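Local coordinates for Cgl0159-like domain-containing protein (Corynebacterium glutamicum, PDB 3FOK) that is of unknown function but probably adopts an aldolase-like alpha/beta barrel fold, and packs against further copies of itself in the crystal, at the interface of chains A and B. Sequence-based numbering; all coordinates share one arbitrary frame. Chains: chain A/B, uncharacterized protein Cgl0159.

Contact 1: the interface of chains A and B. Residues chain A 233, 236-237, 265-266; chain B 15, 70.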
# COMPACT_ATOMS: atom_id res chain seq x y z
N MSE A 233 9.35 -35.37 -9.74
CA MSE A 233 10.40 -35.24 -8.75
C MSE A 233 11.74 -34.80 -9.33
O MSE A 233 12.65 -34.44 -8.58
CB MSE A 233 10.58 -36.56 -7.98
CG MSE A 233 9.45 -36.87 -7.02
SE MSE A 233 8.95 -35.35 -5.91
CE MSE A 233 7.18 -35.07 -6.63
N THR A 236 12.65 -30.69 -8.70
CA THR A 236 13.39 -30.03 -7.63
C THR A 236 14.31 -30.95 -6.87
O THR A 236 14.27 -32.17 -6.99
CB THR A 236 12.47 -29.39 -6.57
OG1 THR A 236 11.38 -30.27 -6.28
CG2 THR A 236 11.96 -28.04 -7.04
N THR A 237 15.14 -30.31 -6.05
CA THR A 237 16.11 -30.98 -5.21
C THR A 237 15.63 -30.78 -3.78
O THR A 237 16.27 -31.21 -2.83
CB THR A 237 17.49 -30.33 -5.36
OG1 THR A 237 17.37 -28.92 -5.15
CG2 THR A 237 18.04 -30.57 -6.76
N PRO A 265 13.18 -40.01 -5.25
CA PRO A 265 14.25 -39.15 -4.74
C PRO A 265 13.73 -37.84 -4.15
O PRO A 265 13.00 -37.10 -4.81
CB PRO A 265 15.12 -38.91 -5.96
CG PRO A 265 14.84 -40.08 -6.85
CD PRO A 265 13.35 -40.25 -6.69
N GLY A 266 14.11 -37.55 -2.91
CA GLY A 266 13.68 -36.31 -2.29
C GLY A 266 12.39 -36.35 -1.51
O GLY A 266 12.15 -35.47 -0.68
N ARG B 15 20.28 -33.19 -1.60
CA ARG B 15 18.92 -33.42 -1.13
C ARG B 15 18.87 -33.58 0.39
O ARG B 15 17.94 -33.11 1.04
CB ARG B 15 18.31 -34.68 -1.77
CG ARG B 15 17.96 -34.55 -3.25
CD ARG B 15 17.10 -35.72 -3.70
NE ARG B 15 17.84 -36.98 -3.74
CZ ARG B 15 18.53 -37.40 -4.80
NH1 ARG B 15 18.57 -36.66 -5.90
NH2 ARG B 15 19.17 -38.56 -4.75
N TYR B 70 17.68 -31.37 -12.26
CA TYR B 70 18.95 -32.07 -12.12
C TYR B 70 19.81 -31.90 -13.37
O TYR B 70 21.02 -31.72 -13.27
CB TYR B 70 18.72 -33.56 -11.82
CG TYR B 70 18.19 -33.78 -10.42
CD1 TYR B 70 19.06 -33.83 -9.33
CD2 TYR B 70 16.82 -33.90 -10.19
CE1 TYR B 70 18.57 -33.97 -8.03
CE2 TYR B 70 16.32 -34.04 -8.90
CZ TYR B 70 17.20 -34.08 -7.82
OH TYR B 70 16.71 -34.22 -6.55
O HOH W 1 14.23 -35.25 -6.57
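Two helices of chain B, 8-20 and 69-81, direct B:Arg15 and B:Tyr70 at two turns of chain A, A:Thr236-A:Thr237 and A:Pro265-A:Gly266. No direct hydrogen bond crosses here, and a water carries the polar contact. B:Tyr70 comes in tip first: its phenol OH meets water 1 at 2.7 Å. The same water touches three main-chain carbonyls of chain A: A:Met233 O lies 2.7 Å from water 1, and the O atoms of A:Pro265 and A:Thr236 also meet it. The phenol suits this place because it can give to the water while accepting from B:Arg15. The NH1 of that arginine bonds to the B:Tyr70 OH at 3.1 Å, nearly straight (161° at H) and close to the guanidinium plane, which would fix the rotation of the phenol hydrogen. B:Arg15 reaches this position through a bend at chi3 (-70°). One flat face of its guanidinium, from which no N-H projects, packs against A:Pro265 CB, 3.9 Å from B:Arg15 CZ. Lower down, CD of B:Arg15 packs on CA of A:Gly266 at 3.7 Å, where the lack of a side chain allows a close approach. The A:Thr237 methyl CG2 covers B:Tyr70 CE1 at 3.7 Å. A:Met233, a selenomethionine, takes part through its carbonyl. Both turns of chain A lead into strands, 240-243 and 267-272; in a barrel fold this would place them at the end where those strands begin.

Contact 2: the interface of chains A and B. Residues chain A 162, 166, 211-213; chain B 91-92, 130-132.
The loop of chain A that follows helix 199-210, together with the flank of helix 158-174, receives the chain B loop at B:Thr130-B:Gly131, which precedes helix 134-140, and the start of helix 92-101 at B:Pro92. The direct polar link is between backbones: A:Gly213 N donates to B:Thr130 O at 2.9 Å, nearly along the C=O axis and almost straight at the hydrogen (166°). A:Gly213 has a positive phi of 113°, a conformation that glycine adopts easily. The B:Thr130 side chain works on two fronts. Its hydroxyl OG1 lies between the backbone N and carbonyl carbon (chi1 60°) and meets water 2 at 2.6 Å; that water also touches A:Gly211 O at 2.6 Å, giving a second, relayed link. A:Leu212 CD2 packs on B:Thr130 CB at 3.8 Å, the two side chains crossing at a slant. From the helix, A:Ala166 offers a small methyl that fits under the loop, CB 3.8 Å from B:Thr130 CA. Behind the contact, B:Pro92 CG lies over the centre of one face of the B:Tyr132 ring, and this second-shell packing may steady the proline. On the side facing chain A, the same B:Pro92 CG comes to 3.3 Å from A:Gly213 O.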
# COMPACT_ATOMS: atom_id res chain seq x y z
N LEU A 162 1.73 -14.28 -5.37
CA LEU A 162 3.10 -14.69 -5.62
C LEU A 162 4.03 -13.82 -4.79
O LEU A 162 4.95 -14.32 -4.13
CB LEU A 162 3.45 -14.54 -7.11
CG LEU A 162 2.74 -15.48 -8.09
CD1 LEU A 162 3.08 -15.07 -9.52
CD2 LEU A 162 3.17 -16.91 -7.82
N ALA A 166 6.43 -14.80 -1.59
CA ALA A 166 7.86 -14.51 -1.61
C ALA A 166 8.26 -13.86 -0.29
O ALA A 166 9.30 -14.19 0.29
CB ALA A 166 8.21 -13.59 -2.77
N GLY A 211 11.26 -20.74 -6.99
CA GLY A 211 11.93 -19.46 -7.17
C GLY A 211 11.43 -18.31 -6.32
O GLY A 211 11.93 -17.19 -6.43
N LEU A 212 10.44 -18.57 -5.47
CA LEU A 212 9.87 -17.54 -4.61
C LEU A 212 10.66 -17.38 -3.31
O LEU A 212 10.92 -18.35 -2.61
CB LEU A 212 8.41 -17.86 -4.27
CG LEU A 212 7.43 -17.97 -5.44
CD1 LEU A 212 6.06 -18.40 -4.94
CD2 LEU A 212 7.34 -16.63 -6.16
N GLY A 213 11.04 -16.14 -3.00
CA GLY A 213 11.80 -15.89 -1.79
C GLY A 213 13.21 -15.43 -2.14
O GLY A 213 13.67 -15.64 -3.26
N THR B 91 18.05 -17.48 -9.87
CA THR B 91 17.14 -17.15 -8.80
C THR B 91 17.74 -17.82 -7.56
O THR B 91 18.64 -18.66 -7.68
CB THR B 91 15.72 -17.70 -9.12
OG1 THR B 91 15.10 -18.19 -7.93
CG2 THR B 91 15.81 -18.81 -10.16
N PRO B 92 17.28 -17.46 -6.35
CA PRO B 92 17.86 -18.08 -5.14
C PRO B 92 17.91 -19.61 -5.11
O PRO B 92 18.87 -20.18 -4.58
CB PRO B 92 16.99 -17.51 -4.02
CG PRO B 92 16.64 -16.15 -4.54
CD PRO B 92 16.28 -16.44 -5.99
N THR B 130 9.80 -10.94 -6.75
CA THR B 130 9.59 -12.20 -6.03
C THR B 130 10.83 -13.01 -5.65
O THR B 130 10.71 -14.03 -4.97
CB THR B 130 8.69 -13.12 -6.87
OG1 THR B 130 9.33 -13.37 -8.13
CG2 THR B 130 7.35 -12.46 -7.13
N GLY B 131 12.01 -12.58 -6.09
CA GLY B 131 13.21 -13.34 -5.77
C GLY B 131 14.18 -12.65 -4.83
O GLY B 131 13.82 -12.29 -3.71
N TYR B 132 15.42 -12.50 -5.28
CA TYR B 132 16.45 -11.85 -4.49
C TYR B 132 16.13 -10.38 -4.27
O TYR B 132 15.50 -9.73 -5.10
CB TYR B 132 17.80 -11.90 -5.22
CG TYR B 132 18.65 -13.13 -4.99
CD1 TYR B 132 19.24 -13.36 -3.74
CD2 TYR B 132 18.90 -14.03 -6.02
CE1 TYR B 132 20.06 -14.47 -3.54
CE2 TYR B 132 19.72 -15.14 -5.82
CZ TYR B 132 20.30 -15.35 -4.58
OH TYR B 132 21.12 -16.44 -4.40
O HOH W 2 10.85 -15.52 -8.18

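Contact 3: the interface of chains A and B. Residues chain A 215-217; chain B 25, 96, 140.
A:Ser217 CB packs against B:Val25 CB at 3.7 Å, the small apolar centre of this interface between two Cgl0159-family chains. The serine methylene faces the fork of the valine, with both methyls CG1 and CG2 nearby; a beta-branched residue on helix 23-30 gives a compact, rigid surface for so short a partner. Outward from this contact lies an arginine-aspartate salt bridge. A:Asp215 extends with CG anti to its backbone N (chi1 180°), which carries the carboxylate towards B:Arg140 at the end of helix 134-140. NH1 of B:Arg140 bonds to A:Asp215 OD2 at 2.8 Å, but not in the flat, two-pronged manner: the carboxylate and guanidinium planes stand 81° apart, and OD2 is approached from above its plane. NH2 of B:Arg140 adds a weak bond to A:Asp215 OD1 at 2.9 Å. That oxygen also accepts from the A:Ser217 hydroxyl OG at 2.8 Å, on its syn side, so the serine steadies the carboxylate from its own chain. At the rim, B:Asp96 on helix 92-101 supports the arginine, its OD1 3.5 Å from B:Arg140 NH2 in a salt bridge within chain B that may help balance the positive charge. The other oxygen of B:Asp96, OD2, weakly accepts the backbone N of A:Ser216 at 3.2 Å.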
# COMPACT_ATOMS: atom_id res chain seq x y z
N ASP A 215 15.80 -16.40 -0.40
CA ASP A 215 16.64 -17.44 0.18
C ASP A 215 15.76 -18.69 0.17
O ASP A 215 14.79 -18.76 0.92
CB ASP A 215 17.00 -17.07 1.62
CG ASP A 215 17.87 -18.11 2.30
OD1 ASP A 215 17.96 -19.25 1.79
OD2 ASP A 215 18.46 -17.79 3.35
N SER A 216 16.07 -19.65 -0.67
CA SER A 216 15.27 -20.87 -0.70
C SER A 216 16.03 -22.05 -0.16
O SER A 216 16.18 -23.07 -0.83
CB SER A 216 14.78 -21.15 -2.13
OG SER A 216 13.35 -21.05 -2.20
N SER A 217 16.53 -21.91 1.07
CA SER A 217 17.28 -22.97 1.71
C SER A 217 16.46 -23.62 2.82
O SER A 217 16.90 -24.57 3.45
CB SER A 217 18.59 -22.42 2.29
OG SER A 217 18.36 -21.50 3.35
N VAL B 25 23.67 -24.54 3.78
CA VAL B 25 23.57 -23.84 2.50
C VAL B 25 24.20 -22.46 2.63
O VAL B 25 25.10 -22.10 1.87
CB VAL B 25 22.10 -23.70 2.04
CG1 VAL B 25 22.03 -22.99 0.70
CG2 VAL B 25 21.46 -25.07 1.95
N ASP B 96 21.53 -21.37 -4.74
CA ASP B 96 21.67 -22.14 -3.51
C ASP B 96 22.18 -23.55 -3.81
O ASP B 96 23.10 -24.03 -3.14
CB ASP B 96 20.34 -22.23 -2.77
CG ASP B 96 20.07 -21.03 -1.87
OD1 ASP B 96 20.99 -20.19 -1.68
OD2 ASP B 96 18.94 -20.92 -1.35
N ARG B 140 24.39 -12.44 1.72
CA ARG B 140 24.91 -13.69 1.16
C ARG B 140 26.23 -13.51 0.42
O ARG B 140 27.03 -14.44 0.33
CB ARG B 140 23.88 -14.28 0.21
CG ARG B 140 23.83 -15.78 0.22
CD ARG B 140 23.18 -16.28 1.49
NE ARG B 140 22.41 -17.49 1.21
CZ ARG B 140 21.52 -18.01 2.05
NH1 ARG B 140 21.27 -17.43 3.22
NH2 ARG B 140 20.85 -19.10 1.69

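Contact 4: the interface of chains A and B. Residues chain A 156, 159-160, 162-163; chain B 123, 126, 128.
The first turn of helix 158-174 in chain A, with helical backbone torsions at A:Ala159 and A:Pro160, lies against a chain B loop that carries B:Phe123, B:Asp126 and B:Arg128, the last in an extended conformation (psi 155°). B:Arg128 lays one face of its guanidinium over the peptide joining A:Ala159 and A:Pro160, with A:Pro160 N 3.9 Å from B:Arg128 CZ. Proline suits the first turn because its missing N-H is not needed there, and its ring CB packs beside B:Arg128 NH2 at 3.7 Å. One turn on, A:Glu163 holds CG anti to its backbone N (chi1 -180°) and reaches out with an extended chain to form a salt bridge: B:Arg128 NE donates to A:Glu163 OE1 at 3.0 Å. The carboxylate and guanidinium planes are nearly perpendicular, 85° apart, and the donor comes from above the carboxylate plane. Within chain B, B:Asp126 OD2 lies near B:Arg128 NH1, but the modelled separation is too short to rely on, and any bracing of the guanidinium is doubtful. B:Phe123 sets a ring face towards the A:Ala159 backbone N, while its CD2 meets A:Ala156 CA at 3.9 Å. The small A:Ala159 lets both side chains close in, its CB lying 3.6 Å from B:Arg128 NH1.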
# COMPACT_ATOMS: atom_id res chain seq x y z
N ALA A 156 -5.58 -12.03 -12.29
CA ALA A 156 -4.68 -11.04 -11.70
C ALA A 156 -4.43 -11.24 -10.21
O ALA A 156 -3.42 -10.78 -9.68
CB ALA A 156 -5.22 -9.63 -11.94
N ALA A 159 -1.00 -12.54 -8.96
CA ALA A 159 0.11 -11.62 -8.79
C ALA A 159 0.39 -11.28 -7.33
O ALA A 159 1.48 -11.56 -6.83
CB ALA A 159 -0.13 -10.35 -9.60
N PRO A 160 -0.57 -10.66 -6.63
CA PRO A 160 -0.25 -10.35 -5.23
C PRO A 160 0.04 -11.58 -4.37
O PRO A 160 0.74 -11.48 -3.35
CB PRO A 160 -1.47 -9.55 -4.76
CG PRO A 160 -2.57 -10.02 -5.66
CD PRO A 160 -1.89 -10.12 -7.00
N LEU A 162 1.73 -14.28 -5.37
CA LEU A 162 3.10 -14.69 -5.62
C LEU A 162 4.03 -13.82 -4.79
O LEU A 162 4.95 -14.32 -4.13
CB LEU A 162 3.45 -14.54 -7.11
CG LEU A 162 2.74 -15.48 -8.09
CD1 LEU A 162 3.08 -15.07 -9.52
CD2 LEU A 162 3.17 -16.91 -7.82
N GLU A 163 3.77 -12.52 -4.79
CA GLU A 163 4.60 -11.58 -4.04
C GLU A 163 4.50 -11.79 -2.53
O GLU A 163 5.51 -11.73 -1.83
CB GLU A 163 4.23 -10.13 -4.41
CG GLU A 163 5.04 -9.07 -3.69
CD GLU A 163 4.93 -7.70 -4.33
OE1 GLU A 163 3.84 -7.37 -4.86
OE2 GLU A 163 5.93 -6.95 -4.30
N PHE B 123 -1.31 -11.15 -16.42
CA PHE B 123 -0.63 -10.14 -15.63
C PHE B 123 0.89 -10.15 -15.79
O PHE B 123 1.58 -9.64 -14.91
CB PHE B 123 -0.98 -10.33 -14.16
CG PHE B 123 -0.62 -11.70 -13.62
CD1 PHE B 123 0.69 -12.01 -13.25
CD2 PHE B 123 -1.59 -12.70 -13.51
CE1 PHE B 123 1.02 -13.28 -12.78
CE2 PHE B 123 -1.27 -13.97 -13.04
CZ PHE B 123 0.05 -14.26 -12.68
N ASP B 126 2.99 -7.03 -15.16
CA ASP B 126 3.07 -6.64 -13.75
C ASP B 126 4.11 -7.57 -13.11
O ASP B 126 3.79 -8.39 -12.25
CB ASP B 126 1.69 -6.80 -13.11
CG ASP B 126 1.69 -6.51 -11.62
OD1 ASP B 126 2.51 -5.69 -11.16
OD2 ASP B 126 0.85 -7.10 -10.91
N ARG B 128 6.27 -8.39 -10.70
CA ARG B 128 6.60 -8.14 -9.31
C ARG B 128 7.92 -8.76 -8.82
O ARG B 128 8.40 -9.75 -9.37
CB ARG B 128 5.43 -8.58 -8.44
CG ARG B 128 4.18 -7.74 -8.68
CD ARG B 128 2.89 -8.49 -8.38
NE ARG B 128 2.16 -7.94 -7.25
CZ ARG B 128 1.04 -7.23 -7.35
NH1 ARG B 128 0.51 -6.97 -8.53
NH2 ARG B 128 0.46 -6.76 -6.26

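The contacts form a band across one interface, with contact 1 and contact 4 at its ends, their C-alpha centres about 27 Å apart. Contacts 2 and 3 lie about 11 Å from each other and both use helix 92-101 of chain B. Contacts 2 and 4, about 12 Å apart, share A:Leu162 and helix 158-174 of chain A. Contact 3 is about 16 Å from contact 1. In these contacts the residues of chain A differ from those of chain B, and the interface is not an exact two-fold. Such head-to-tail joining would suit the deposited five-chain assembly, though the structure alone does not show that it is the biological one.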